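Local coordinates for protein putative peptidyl-arginine deiminase (PDB 1XKN) that probably hydrolyses the guanidino group of agmatine or of protein arginine, acting as a deiminase, at residues A13-T18 with I291-V296; L20-K25 with V39-A44; T52-V57 with V84-P89; W94-G99 with A336-T341; R111-M116 with Q144-V149. All coordinates share one frame; numbering follows the deposited sequence.

Contact 1 of 5, residues A13-T18 with I291-V296; sequences APHAST and IANTVV
The imidazole of H15 carries a water over the centre of one face, 3.6 Å above the plane, while the carbonyl O of I291 meets the ring at its edge. The amide of N293 is turned 44° from the imidazole. These groups join the bulged strand 15-21, part of a mixed sheet, to the hairpin turn between strands 290-291 and 295-300. The case illustrates how one amide can imitate a strand neighbour. N293 OD1 receives the backbone N of H15 at 2.8 Å on a lone pair, in the plane of the carbonyl, and N293 ND2 gives a straighter bond (167°) to H15 O at 3.0 Å. Both polar atoms of one backbone residue are thereby gripped by a single side chain, which fixes the rotation of the amide. The water bridges the same two segments, lying within hydrogen-bonding distance of A13 O and N293 OD1.

The ring nitrogens of H15 are bound by E11 O and a carboxylate oxygen of E51, an environment that would probably favour a proton on each nitrogen. A charge on the ring would in turn polarise its C-H groups. This may partly compensate I291 O, which is buried without a hydrogen-bond partner and lies 2.9 Å from H15 CE1.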
# COMPACT_ATOMS: atom_id res chain seq x y z
N ALA A 13 3.27 3.44 12.13
CA ALA A 13 4.46 3.47 12.97
C ALA A 13 5.45 4.43 12.31
O ALA A 13 5.36 4.69 11.11
CB ALA A 13 5.08 2.07 13.06
N PRO A 14 6.40 4.99 13.09
CA PRO A 14 7.38 5.93 12.54
C PRO A 14 8.12 5.40 11.31
O PRO A 14 8.56 4.25 11.30
CB PRO A 14 8.32 6.17 13.72
CG PRO A 14 7.40 6.06 14.89
CD PRO A 14 6.57 4.83 14.54
N HIS A 15 8.27 6.24 10.29
CA HIS A 15 8.95 5.85 9.06
C HIS A 15 10.33 6.46 8.92
O HIS A 15 10.57 7.60 9.34
CB HIS A 15 8.18 6.30 7.83
CG HIS A 15 6.82 5.72 7.70
ND1 HIS A 15 5.89 6.21 6.81
CD2 HIS A 15 6.22 4.69 8.34
CE1 HIS A 15 4.77 5.51 6.91
NE2 HIS A 15 4.94 4.58 7.83
N ALA A 16 11.23 5.71 8.31
CA ALA A 16 12.57 6.19 8.03
C ALA A 16 12.42 6.89 6.68
O ALA A 16 13.09 7.88 6.40
CB ALA A 16 13.55 5.02 7.92
N SER A 17 11.54 6.35 5.84
CA SER A 17 11.29 6.90 4.51
C SER A 17 10.05 6.26 3.89
O SER A 17 9.40 5.41 4.49
CB SER A 17 12.46 6.59 3.58
OG SER A 17 12.39 5.24 3.12
N THR A 18 9.74 6.70 2.67
CA THR A 18 8.65 6.15 1.88
C THR A 18 9.28 5.87 0.53
O THR A 18 10.04 6.69 0.01
CB THR A 18 7.48 7.12 1.67
OG1 THR A 18 6.82 7.38 2.91
CG2 THR A 18 6.46 6.51 0.69
N ILE A 291 -0.52 6.42 4.95
CA ILE A 291 -0.20 7.08 6.21
C ILE A 291 1.30 7.37 6.23
O ILE A 291 2.11 6.46 6.14
CB ILE A 291 -0.52 6.18 7.43
CG1 ILE A 291 -1.98 5.73 7.39
CG2 ILE A 291 -0.24 6.95 8.72
CD1 ILE A 291 -2.26 4.52 8.28
N ALA A 292 1.66 8.65 6.32
CA ALA A 292 3.07 9.06 6.39
C ALA A 292 3.30 9.58 7.81
O ALA A 292 2.38 9.60 8.62
CB ALA A 292 3.35 10.16 5.37
N ASN A 293 4.52 10.01 8.12
CA ASN A 293 4.81 10.49 9.47
C ASN A 293 4.00 11.70 9.91
O ASN A 293 3.41 11.70 10.99
CB ASN A 293 6.31 10.81 9.62
CG ASN A 293 7.17 9.56 9.65
OD1 ASN A 293 6.67 8.44 9.70
ND2 ASN A 293 8.49 9.76 9.64
N THR A 294 3.95 12.73 9.08
CA THR A 294 3.22 13.95 9.45
C THR A 294 1.95 14.20 8.65
O THR A 294 1.21 15.15 8.94
CB THR A 294 4.11 15.19 9.29
OG1 THR A 294 4.37 15.40 7.90
CG2 THR A 294 5.41 15.00 10.02
N VAL A 295 1.69 13.37 7.65
CA VAL A 295 0.51 13.57 6.83
C VAL A 295 -0.09 12.26 6.37
O VAL A 295 0.56 11.21 6.38
CB VAL A 295 0.85 14.40 5.56
CG1 VAL A 295 1.33 15.78 5.94
CG2 VAL A 295 1.91 13.68 4.73
N VAL A 296 -1.36 12.32 5.99
CA VAL A 296 -2.06 11.17 5.45
C VAL A 296 -2.49 11.67 4.08
O VAL A 296 -3.14 12.71 3.97
CB VAL A 296 -3.29 10.80 6.30
CG1 VAL A 296 -4.01 9.60 5.67
CG2 VAL A 296 -2.85 10.45 7.72
O HOH W 1 4.24 7.19 10.34

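Contact 2 of 5, residues L20-K25 with V39-A44; sequences LSWPHK and VFAELA
S21 touches the helix through its carbonyl O, near F40 CE2, while its hydroxyl is gripped by two residues outside both segments, H98 (NE2) and N56 (ND2). The S21 side chain points away from helix 36-50, and these bonds tie the end of strand 15-21 to its surroundings there. Strand and helix are the first two elements of a beta-alpha-beta unit completed by strand 52-57. No hydrogen bond passes between 20-25 and 39-44, so the contact is a worked example of strand-to-helix packing carried by CH-pi and apolar contacts.

F40 is the central piece. P23 meets its ring tip to tip, with CD over the centre of one face, 3.5 Å from the centroid and 14° off the normal. The same P23 CD also lies over the W22 indole, offset toward its rim. W22 and F40 slide past each other in opposite directions: F40 CB stands over the six-membered ring of W22, 4.0 Å from its centroid. Although W22 CB points away from the helix, the benzo end of the indole returns to it, with CH2 4.2 Å from A41 CB. M62 and A66 of helix 60-73 also pack against this tryptophan.

One helical turn beyond F40, L43 and A44 receive the two methyls of L20: CD1 reaches A44 CB at 4.1 Å, and CD2 meets L43 CD2 at 3.8 Å.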
# COMPACT_ATOMS: atom_id res chain seq x y z
N LEU A 20 8.98 4.84 -3.63
CA LEU A 20 8.18 5.03 -4.83
C LEU A 20 8.95 4.47 -6.01
O LEU A 20 10.18 4.41 -5.98
CB LEU A 20 7.93 6.51 -5.09
CG LEU A 20 7.23 7.36 -4.03
CD1 LEU A 20 7.23 8.82 -4.48
CD2 LEU A 20 5.80 6.86 -3.84
N SER A 21 8.23 4.07 -7.05
CA SER A 21 8.83 3.57 -8.28
C SER A 21 8.28 4.52 -9.34
O SER A 21 7.12 4.42 -9.73
CB SER A 21 8.39 2.13 -8.57
OG SER A 21 9.00 1.21 -7.68
N TRP A 22 9.12 5.45 -9.79
CA TRP A 22 8.73 6.44 -10.78
C TRP A 22 8.07 5.79 -11.99
O TRP A 22 8.57 4.79 -12.51
CB TRP A 22 9.94 7.27 -11.21
CG TRP A 22 9.55 8.59 -11.80
CD1 TRP A 22 9.49 8.92 -13.12
CD2 TRP A 22 9.08 9.74 -11.08
NE1 TRP A 22 9.02 10.20 -13.28
CE2 TRP A 22 8.76 10.73 -12.04
CE3 TRP A 22 8.90 10.03 -9.72
CZ2 TRP A 22 8.26 11.99 -11.68
CZ3 TRP A 22 8.41 11.29 -9.36
CH2 TRP A 22 8.10 12.25 -10.34
N PRO A 23 6.95 6.35 -12.46
CA PRO A 23 6.21 5.81 -13.61
C PRO A 23 6.89 5.95 -14.97
O PRO A 23 7.55 6.95 -15.25
CB PRO A 23 4.90 6.58 -13.56
CG PRO A 23 5.35 7.93 -13.10
CD PRO A 23 6.29 7.57 -11.96
N HIS A 24 6.71 4.94 -15.81
CA HIS A 24 7.28 4.96 -17.16
C HIS A 24 6.57 3.98 -18.08
O HIS A 24 6.70 4.06 -19.30
CB HIS A 24 8.78 4.65 -17.12
CG HIS A 24 9.10 3.29 -16.58
ND1 HIS A 24 9.27 3.03 -15.24
CD2 HIS A 24 9.26 2.10 -17.22
CE1 HIS A 24 9.52 1.74 -15.07
NE2 HIS A 24 9.52 1.16 -16.25
N LYS A 25 5.83 3.05 -17.50
CA LYS A 25 5.11 2.05 -18.29
C LYS A 25 3.85 2.64 -18.92
O LYS A 25 2.81 2.74 -18.28
CB LYS A 25 4.74 0.85 -17.40
CG LYS A 25 4.15 -0.33 -18.17
CD LYS A 25 3.81 -1.47 -17.23
CE LYS A 25 3.20 -2.65 -17.98
NZ LYS A 25 2.78 -3.74 -17.07
N VAL A 39 1.45 13.68 -11.20
CA VAL A 39 0.80 13.19 -9.99
C VAL A 39 1.85 12.62 -9.05
O VAL A 39 1.80 12.83 -7.84
CB VAL A 39 -0.25 12.11 -10.31
CG1 VAL A 39 -0.98 11.70 -9.03
CG2 VAL A 39 -1.25 12.64 -11.32
N PHE A 40 2.82 11.90 -9.61
CA PHE A 40 3.88 11.35 -8.78
C PHE A 40 4.73 12.46 -8.18
O PHE A 40 5.21 12.34 -7.05
CB PHE A 40 4.76 10.38 -9.58
CG PHE A 40 4.18 9.00 -9.69
CD1 PHE A 40 3.14 8.73 -10.57
CD2 PHE A 40 4.66 7.97 -8.88
CE1 PHE A 40 2.58 7.45 -10.65
CE2 PHE A 40 4.10 6.69 -8.95
CZ PHE A 40 3.07 6.43 -9.83
N ALA A 41 4.91 13.55 -8.92
CA ALA A 41 5.68 14.68 -8.43
C ALA A 41 4.94 15.31 -7.25
O ALA A 41 5.56 15.68 -6.25
CB ALA A 41 5.87 15.72 -9.53
N GLU A 42 3.62 15.41 -7.36
CA GLU A 42 2.81 15.97 -6.28
C GLU A 42 2.91 15.08 -5.05
O GLU A 42 3.07 15.56 -3.93
CB GLU A 42 1.35 16.10 -6.71
CG GLU A 42 0.44 16.71 -5.65
CD GLU A 42 -0.97 16.94 -6.14
OE1 GLU A 42 -1.79 17.46 -5.35
OE2 GLU A 42 -1.26 16.61 -7.31
N LEU A 43 2.83 13.77 -5.27
CA LEU A 43 2.92 12.79 -4.19
C LEU A 43 4.28 12.85 -3.52
O LEU A 43 4.38 12.89 -2.29
CB LEU A 43 2.67 11.39 -4.75
CG LEU A 43 2.99 10.20 -3.84
CD1 LEU A 43 2.19 10.28 -2.56
CD2 LEU A 43 2.67 8.91 -4.59
N ALA A 44 5.34 12.86 -4.33
CA ALA A 44 6.70 12.92 -3.80
C ALA A 44 6.89 14.19 -2.99
O ALA A 44 7.52 14.17 -1.93
CB ALA A 44 7.71 12.85 -4.93

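Contact 3 of 5, residues T52-V57 with V84-P89; sequences TVNINV and VFHRIP
F85 runs alongside I55 on the neighbouring strand, the two side chains pointing the same way. Its CB lies 4.1 Å from I55 O. At the ring, CD2 meets V57 CG1 at 3.7 Å, the methyl arriving at the ring edge near its plane, and also touches I55 CB. Further out, CE2 comes 4.1 Å from I55 CD1. Beyond the pair, A66 and R67 pack on F85 from helix 60-73, which links these two parallel strands in a beta-alpha-beta unit.

The backbone supplies a regular parallel ladder, in which strand 84-87 gives and takes bonds alternately with the odd residues of strand 52-57: V84 N to V53 O, I55 N to V84 O, H86 N to I55 O and V57 N to H86 O. The last rung, I88 N to V57 O, is bent and weak (132°), where the chain leaves the strand after the inverse gamma turn centred on R87.

The opposite face, bearing N54, N56, V84 and H86, is more polar. N54 OD1 is bound by S17 OG on strand 15-21. N56 OD1 fares differently, with I88 CD1 lying against it at 3.4 Å. The chemistry thus implies a two-faced sheet edge: largely apolar near helix 60-73, with R87 paired to D60 at its end, and amide-rich on the other side, leaving N56 OD1 buried with no hydrogen-bond partner in the model, probably at some cost.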
# COMPACT_ATOMS: atom_id res chain seq x y z
N THR A 52 11.94 11.26 4.39
CA THR A 52 12.80 10.95 3.25
C THR A 52 11.96 10.19 2.22
O THR A 52 11.11 9.37 2.57
CB THR A 52 13.97 10.04 3.67
OG1 THR A 52 14.77 10.72 4.65
CG2 THR A 52 14.83 9.69 2.47
N VAL A 53 12.21 10.49 0.94
CA VAL A 53 11.50 9.83 -0.15
C VAL A 53 12.54 9.15 -1.04
O VAL A 53 13.40 9.81 -1.62
CB VAL A 53 10.71 10.85 -0.99
CG1 VAL A 53 9.87 10.12 -2.04
CG2 VAL A 53 9.82 11.70 -0.09
N ASN A 54 12.46 7.82 -1.12
CA ASN A 54 13.37 7.05 -1.95
C ASN A 54 12.64 6.69 -3.23
O ASN A 54 11.60 6.04 -3.19
CB ASN A 54 13.80 5.77 -1.21
CG ASN A 54 14.70 6.06 -0.03
OD1 ASN A 54 14.38 5.74 1.12
ND2 ASN A 54 15.85 6.67 -0.31
N ILE A 55 13.18 7.13 -4.37
CA ILE A 55 12.53 6.89 -5.65
C ILE A 55 13.35 6.03 -6.60
O ILE A 55 14.52 6.30 -6.86
CB ILE A 55 12.22 8.23 -6.36
CG1 ILE A 55 11.38 9.12 -5.44
CG2 ILE A 55 11.50 7.97 -7.68
CD1 ILE A 55 11.00 10.45 -6.04
N ASN A 56 12.72 4.98 -7.13
CA ASN A 56 13.38 4.09 -8.07
C ASN A 56 13.22 4.63 -9.49
O ASN A 56 12.10 4.92 -9.93
CB ASN A 56 12.80 2.68 -8.02
CG ASN A 56 12.98 2.02 -6.67
OD1 ASN A 56 14.06 2.06 -6.09
ND2 ASN A 56 11.92 1.38 -6.18
N VAL A 57 14.33 4.76 -10.20
CA VAL A 57 14.32 5.23 -11.58
C VAL A 57 15.21 4.30 -12.39
O VAL A 57 16.10 3.64 -11.85
CB VAL A 57 14.84 6.68 -11.70
CG1 VAL A 57 13.86 7.64 -11.04
CG2 VAL A 57 16.21 6.80 -11.05
N VAL A 84 15.68 11.14 -2.44
CA VAL A 84 16.84 10.38 -2.89
C VAL A 84 16.49 9.41 -4.01
O VAL A 84 15.58 8.58 -3.86
CB VAL A 84 17.46 9.58 -1.73
CG1 VAL A 84 18.72 8.87 -2.18
CG2 VAL A 84 17.75 10.50 -0.55
N PHE A 85 17.21 9.50 -5.13
CA PHE A 85 16.97 8.62 -6.27
C PHE A 85 17.87 7.40 -6.27
O PHE A 85 19.04 7.47 -5.88
CB PHE A 85 17.15 9.38 -7.58
CG PHE A 85 16.14 10.46 -7.80
CD1 PHE A 85 16.29 11.71 -7.22
CD2 PHE A 85 14.98 10.19 -8.53
CE1 PHE A 85 15.31 12.68 -7.36
CE2 PHE A 85 14.00 11.16 -8.68
CZ PHE A 85 14.16 12.41 -8.09
N HIS A 86 17.32 6.27 -6.71
CA HIS A 86 18.07 5.03 -6.79
C HIS A 86 17.91 4.44 -8.17
O HIS A 86 16.79 4.36 -8.68
CB HIS A 86 17.57 4.03 -5.75
CG HIS A 86 17.67 4.52 -4.34
ND1 HIS A 86 16.75 5.40 -3.80
CD2 HIS A 86 18.59 4.30 -3.38
CE1 HIS A 86 17.12 5.70 -2.56
NE2 HIS A 86 18.23 5.04 -2.29
N ARG A 87 19.02 4.03 -8.77
CA ARG A 87 18.97 3.42 -10.08
C ARG A 87 18.59 1.97 -9.85
O ARG A 87 19.44 1.11 -9.64
CB ARG A 87 20.34 3.50 -10.78
CG ARG A 87 20.32 2.91 -12.18
CD ARG A 87 21.69 2.96 -12.86
NE ARG A 87 22.04 4.31 -13.29
CZ ARG A 87 23.08 4.59 -14.08
NH1 ARG A 87 23.86 3.62 -14.51
NH2 ARG A 87 23.32 5.84 -14.43
N ILE A 88 17.28 1.72 -9.86
CA ILE A 88 16.73 0.39 -9.65
C ILE A 88 15.64 0.19 -10.69
O ILE A 88 14.61 0.87 -10.67
CB ILE A 88 16.13 0.26 -8.22
CG1 ILE A 88 17.25 0.37 -7.18
CG2 ILE A 88 15.40 -1.07 -8.08
CD1 ILE A 88 16.78 0.13 -5.75
N PRO A 89 15.85 -0.75 -11.62
CA PRO A 89 14.86 -1.02 -12.67
C PRO A 89 13.52 -1.52 -12.15
O PRO A 89 13.45 -2.27 -11.18
CB PRO A 89 15.56 -2.05 -13.55
CG PRO A 89 16.40 -2.80 -12.58
CD PRO A 89 16.98 -1.69 -11.72

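Contact 4 of 5, residues W94-G99 with A336-T341; sequences WCRDHG and AIHCVT
All three hydrogen bonds across the contact come from R96. Its backbone N reaches C339 O at 3.0 Å from above the carbonyl plane. Its side chain, bent at chi2 and chi3 (62° and 53°), sends NE almost straight to H338 O at 2.9 Å, with the oxygen in the guanidinium plane, and NH1 to T341 OG1 at 3.2 Å.

Stacking holds the same group flat. The guanidinium lies on the H338 imidazole with planes 5° apart and centres 3.7 Å apart, while T341 O occupies its opposite face. Charged partners finish the setting: E343 forms a salt bridge with R96 NH2, and E11 and D219 bind the two ring nitrogens of H338.

Apolar contact is confined to the other flank, where W94 CZ3 touches V340 CG1 at 3.5 Å and W94 CE3 approaches C339 CB.

Here the short helix 95-98 meets a type I turn running from H338 to T341. The contact is wholly buried, its centre about 5 Å from the centre of the chain, a position consistent with the central site of guanidino-group-modifying enzymes of the pentein fold.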
# COMPACT_ATOMS: atom_id res chain seq x y z
N TRP A 94 3.78 0.07 -9.17
CA TRP A 94 3.06 -0.42 -8.00
C TRP A 94 3.99 -0.89 -6.88
O TRP A 94 4.03 -2.07 -6.52
CB TRP A 94 2.12 -1.54 -8.43
CG TRP A 94 1.35 -1.17 -9.67
CD1 TRP A 94 1.31 -1.86 -10.84
CD2 TRP A 94 0.54 0.01 -9.87
NE1 TRP A 94 0.53 -1.19 -11.76
CE2 TRP A 94 0.04 -0.05 -11.19
CE3 TRP A 94 0.18 1.09 -9.05
CZ2 TRP A 94 -0.78 0.95 -11.72
CZ3 TRP A 94 -0.65 2.09 -9.59
CH2 TRP A 94 -1.12 2.00 -10.91
N CYS A 95 4.72 0.07 -6.32
CA CYS A 95 5.68 -0.18 -5.25
C CYS A 95 5.05 -0.86 -4.03
O CYS A 95 5.73 -1.56 -3.28
CB CYS A 95 6.35 1.14 -4.84
SG CYS A 95 7.92 0.92 -3.97
N ARG A 96 3.76 -0.64 -3.81
CA ARG A 96 3.08 -1.25 -2.68
C ARG A 96 3.09 -2.77 -2.82
O ARG A 96 3.29 -3.50 -1.84
CB ARG A 96 1.63 -0.76 -2.61
CG ARG A 96 0.75 -1.51 -1.59
CD ARG A 96 1.27 -1.32 -0.18
NE ARG A 96 1.44 0.09 0.14
CZ ARG A 96 1.95 0.55 1.28
NH1 ARG A 96 2.07 1.86 1.48
NH2 ARG A 96 2.34 -0.30 2.22
N ASP A 97 2.87 -3.24 -4.04
CA ASP A 97 2.80 -4.67 -4.32
C ASP A 97 4.12 -5.39 -4.60
O ASP A 97 4.28 -6.54 -4.21
CB ASP A 97 1.81 -4.89 -5.47
CG ASP A 97 0.41 -4.43 -5.12
OD1 ASP A 97 -0.42 -4.31 -6.04
OD2 ASP A 97 0.14 -4.21 -3.92
N HIS A 98 5.06 -4.72 -5.27
CA HIS A 98 6.35 -5.35 -5.58
C HIS A 98 7.47 -4.82 -4.69
O HIS A 98 8.56 -5.39 -4.64
CB HIS A 98 6.70 -5.12 -7.07
CG HIS A 98 7.05 -3.71 -7.42
ND1 HIS A 98 6.41 -3.01 -8.42
CD2 HIS A 98 8.00 -2.87 -6.93
CE1 HIS A 98 6.95 -1.80 -8.53
NE2 HIS A 98 7.91 -1.70 -7.64
N GLY A 99 7.17 -3.74 -3.97
CA GLY A 99 8.14 -3.08 -3.10
C GLY A 99 8.65 -3.79 -1.86
O GLY A 99 8.15 -4.85 -1.48
N ALA A 336 -4.05 3.61 -6.80
CA ALA A 336 -3.86 5.00 -6.39
C ALA A 336 -2.70 5.20 -5.41
O ALA A 336 -1.70 4.48 -5.48
CB ALA A 336 -5.16 5.54 -5.79
N ILE A 337 -2.83 6.17 -4.51
CA ILE A 337 -1.75 6.49 -3.56
C ILE A 337 -1.17 5.32 -2.78
O ILE A 337 0.05 5.15 -2.74
CB ILE A 337 -2.20 7.58 -2.55
CG1 ILE A 337 -2.78 8.78 -3.31
CG2 ILE A 337 -1.00 8.04 -1.72
CD1 ILE A 337 -1.82 9.43 -4.29
N HIS A 338 -2.01 4.51 -2.14
CA HIS A 338 -1.48 3.39 -1.38
C HIS A 338 -0.75 2.40 -2.27
O HIS A 338 0.28 1.83 -1.88
CB HIS A 338 -2.59 2.66 -0.61
CG HIS A 338 -2.08 1.78 0.49
ND1 HIS A 338 -2.17 0.40 0.45
CD2 HIS A 338 -1.44 2.09 1.63
CE1 HIS A 338 -1.60 -0.10 1.53
NE2 HIS A 338 -1.14 0.90 2.26
N CYS A 339 -1.26 2.20 -3.48
CA CYS A 339 -0.67 1.26 -4.43
C CYS A 339 0.71 1.67 -4.93
O CYS A 339 1.53 0.81 -5.25
CB CYS A 339 -1.59 1.08 -5.63
SG CYS A 339 -3.17 0.29 -5.27
N VAL A 340 0.99 2.96 -5.00
CA VAL A 340 2.28 3.41 -5.51
C VAL A 340 3.32 3.73 -4.43
O VAL A 340 4.41 4.20 -4.73
CB VAL A 340 2.12 4.65 -6.43
CG1 VAL A 340 1.23 4.28 -7.61
CG2 VAL A 340 1.53 5.82 -5.66
N THR A 341 2.99 3.43 -3.18
CA THR A 341 3.90 3.71 -2.08
C THR A 341 4.21 2.48 -1.24
O THR A 341 3.52 1.47 -1.31
CB THR A 341 3.27 4.73 -1.11
OG1 THR A 341 2.01 4.22 -0.63
CG2 THR A 341 3.01 6.05 -1.81

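Contact 5 of 5, residues R111-M116 with Q144-V149; sequences RDKVIM and QGLPMV
I115 pairs with the incoming strand through both of its backbone polar atoms: its N bonds P147 O, and its O accepts from V149 N, each at 3.0 Å. Around this pair the side chains fit closely. V114 crosses P147 at about a right angle, CG1 to CB at 3.8 Å. L146 brings CD2 to 3.5 Å from K113 O, and its other methyl, CD1, lies 4.2 Å from K113 CE. At the far end selenomethionine M116 folds back, its chain bent at chi2 and chi3 (55° and 64°), so that SE reaches V149 CB at 3.9 Å and CE lies equally near that carbon. Y196 of helix 186-197 also packs on both M116 and V149.

The arrangement is a worked case of a beta-alpha-beta crossover: strand 110-119 and strand 148-152 are parallel neighbours, and helix 131-144 connects them. I115 faces that helix, touching P137, V140 and A141. The helix ends in a Schellman motif at G145, whose positive phi of 64° favours glycine and which leads into L146 and the edge strand.

Further out, polar ends fix the ladder's flanks. K113 NZ forms a salt bridge with E344 and a hydrogen bond with P345 O; D112 is held by arginines R110 and R105. Q144 divides its amide between Y102 OH and a carboxylate oxygen of E344. A sodium ion bound by N117, W118 and N134 sits about 7 Å from the side chain of M148.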
# COMPACT_ATOMS: atom_id res chain seq x y z
N ARG A 111 18.01 -7.83 17.43
CA ARG A 111 17.00 -7.31 16.52
C ARG A 111 17.61 -6.53 15.37
O ARG A 111 18.53 -5.74 15.57
CB ARG A 111 16.03 -6.41 17.29
CG ARG A 111 15.33 -7.11 18.44
CD ARG A 111 14.61 -6.15 19.37
NE ARG A 111 13.62 -5.32 18.68
CZ ARG A 111 13.88 -4.13 18.17
NH1 ARG A 111 15.09 -3.60 18.27
NH2 ARG A 111 12.92 -3.46 17.54
N ASP A 112 17.14 -6.78 14.15
CA ASP A 112 17.63 -6.04 13.00
C ASP A 112 16.55 -5.90 11.94
O ASP A 112 15.59 -6.67 11.90
CB ASP A 112 18.90 -6.67 12.40
CG ASP A 112 18.70 -8.09 11.89
OD1 ASP A 112 19.57 -8.55 11.12
OD2 ASP A 112 17.70 -8.74 12.24
N LYS A 113 16.68 -4.87 11.11
CA LYS A 113 15.70 -4.65 10.06
C LYS A 113 16.11 -5.43 8.82
O LYS A 113 17.27 -5.39 8.40
CB LYS A 113 15.60 -3.15 9.74
CG LYS A 113 14.49 -2.81 8.75
CD LYS A 113 14.10 -1.34 8.78
CE LYS A 113 15.23 -0.44 8.32
NZ LYS A 113 14.84 1.00 8.36
N VAL A 114 15.16 -6.16 8.26
CA VAL A 114 15.43 -6.95 7.06
C VAL A 114 14.28 -6.75 6.10
O VAL A 114 13.24 -6.19 6.46
CB VAL A 114 15.56 -8.46 7.38
CG1 VAL A 114 16.63 -8.67 8.44
CG2 VAL A 114 14.22 -9.02 7.85
N ILE A 115 14.47 -7.17 4.85
CA ILE A 115 13.41 -7.06 3.86
C ILE A 115 12.87 -8.45 3.59
O ILE A 115 13.63 -9.37 3.27
CB ILE A 115 13.94 -6.42 2.56
CG1 ILE A 115 14.22 -4.93 2.81
CG2 ILE A 115 12.93 -6.62 1.42
CD1 ILE A 115 14.81 -4.20 1.63
N MSE A 116 11.56 -8.60 3.76
CA MSE A 116 10.90 -9.88 3.55
C MSE A 116 10.43 -9.89 2.10
O MSE A 116 9.45 -9.24 1.74
CB MSE A 116 9.71 -10.02 4.52
CG MSE A 116 9.01 -11.37 4.50
SE MSE A 116 10.25 -12.84 4.81
CE MSE A 116 10.76 -12.36 6.62
N GLN A 144 20.57 -0.46 0.62
CA GLN A 144 20.58 -0.08 2.02
C GLN A 144 21.42 -0.99 2.90
O GLN A 144 21.52 -0.78 4.11
CB GLN A 144 19.15 -0.02 2.56
CG GLN A 144 18.24 0.91 1.77
CD GLN A 144 16.89 1.10 2.43
OE1 GLN A 144 16.18 0.14 2.70
NE2 GLN A 144 16.54 2.35 2.70
N GLY A 145 22.02 -2.01 2.29
CA GLY A 145 22.85 -2.94 3.05
C GLY A 145 22.06 -3.73 4.08
O GLY A 145 22.56 -4.00 5.17
N LEU A 146 20.84 -4.11 3.73
CA LEU A 146 20.00 -4.88 4.65
C LEU A 146 19.88 -6.33 4.23
O LEU A 146 19.92 -6.65 3.04
CB LEU A 146 18.60 -4.27 4.72
CG LEU A 146 18.47 -2.83 5.24
CD1 LEU A 146 17.03 -2.37 5.06
CD2 LEU A 146 18.88 -2.77 6.70
N PRO A 147 19.74 -7.24 5.20
CA PRO A 147 19.60 -8.66 4.87
C PRO A 147 18.23 -8.87 4.23
O PRO A 147 17.28 -8.13 4.52
CB PRO A 147 19.70 -9.35 6.23
CG PRO A 147 20.59 -8.44 7.00
CD PRO A 147 20.05 -7.07 6.63
N MSE A 148 18.12 -9.87 3.37
CA MSE A 148 16.85 -10.18 2.73
C MSE A 148 16.51 -11.64 2.93
O MSE A 148 17.37 -12.51 2.84
CB MSE A 148 16.90 -9.89 1.22
CG MSE A 148 15.62 -10.26 0.49
SE MSE A 148 15.68 -9.96 -1.43
CE MSE A 148 16.64 -11.56 -1.93
N VAL A 149 15.24 -11.90 3.23
CA VAL A 149 14.75 -13.26 3.43
C VAL A 149 13.69 -13.46 2.35
O VAL A 149 12.86 -12.58 2.13
CB VAL A 149 14.10 -13.43 4.82
CG1 VAL A 149 13.61 -14.86 5.00
CG2 VAL A 149 15.09 -13.06 5.92

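How the contacts relate
The five contacts show how one chain is closed by interactions of very different span. Contacts 2 and 3 come in series and share the sheet in which strands 15-21 and 52-57 are neighbours; their centres lie 11 Å apart, and backbone atoms of L20 probably hydrogen-bond those of N54 and N56. Contact 1 encloses contacts 2, 3 and 5 along the chain and crosses contact 4, joining the start of strand 15-21 to a different sheet. Contact 4, the most central, touches contact 2 where V340 and T341 meet L20. Contact 5 belongs to a third sheet, with its centre about 25 Å from that of contact 2. Local crossovers form the parallel pairs of strands, while contacts 1 and 4 bring distant parts together.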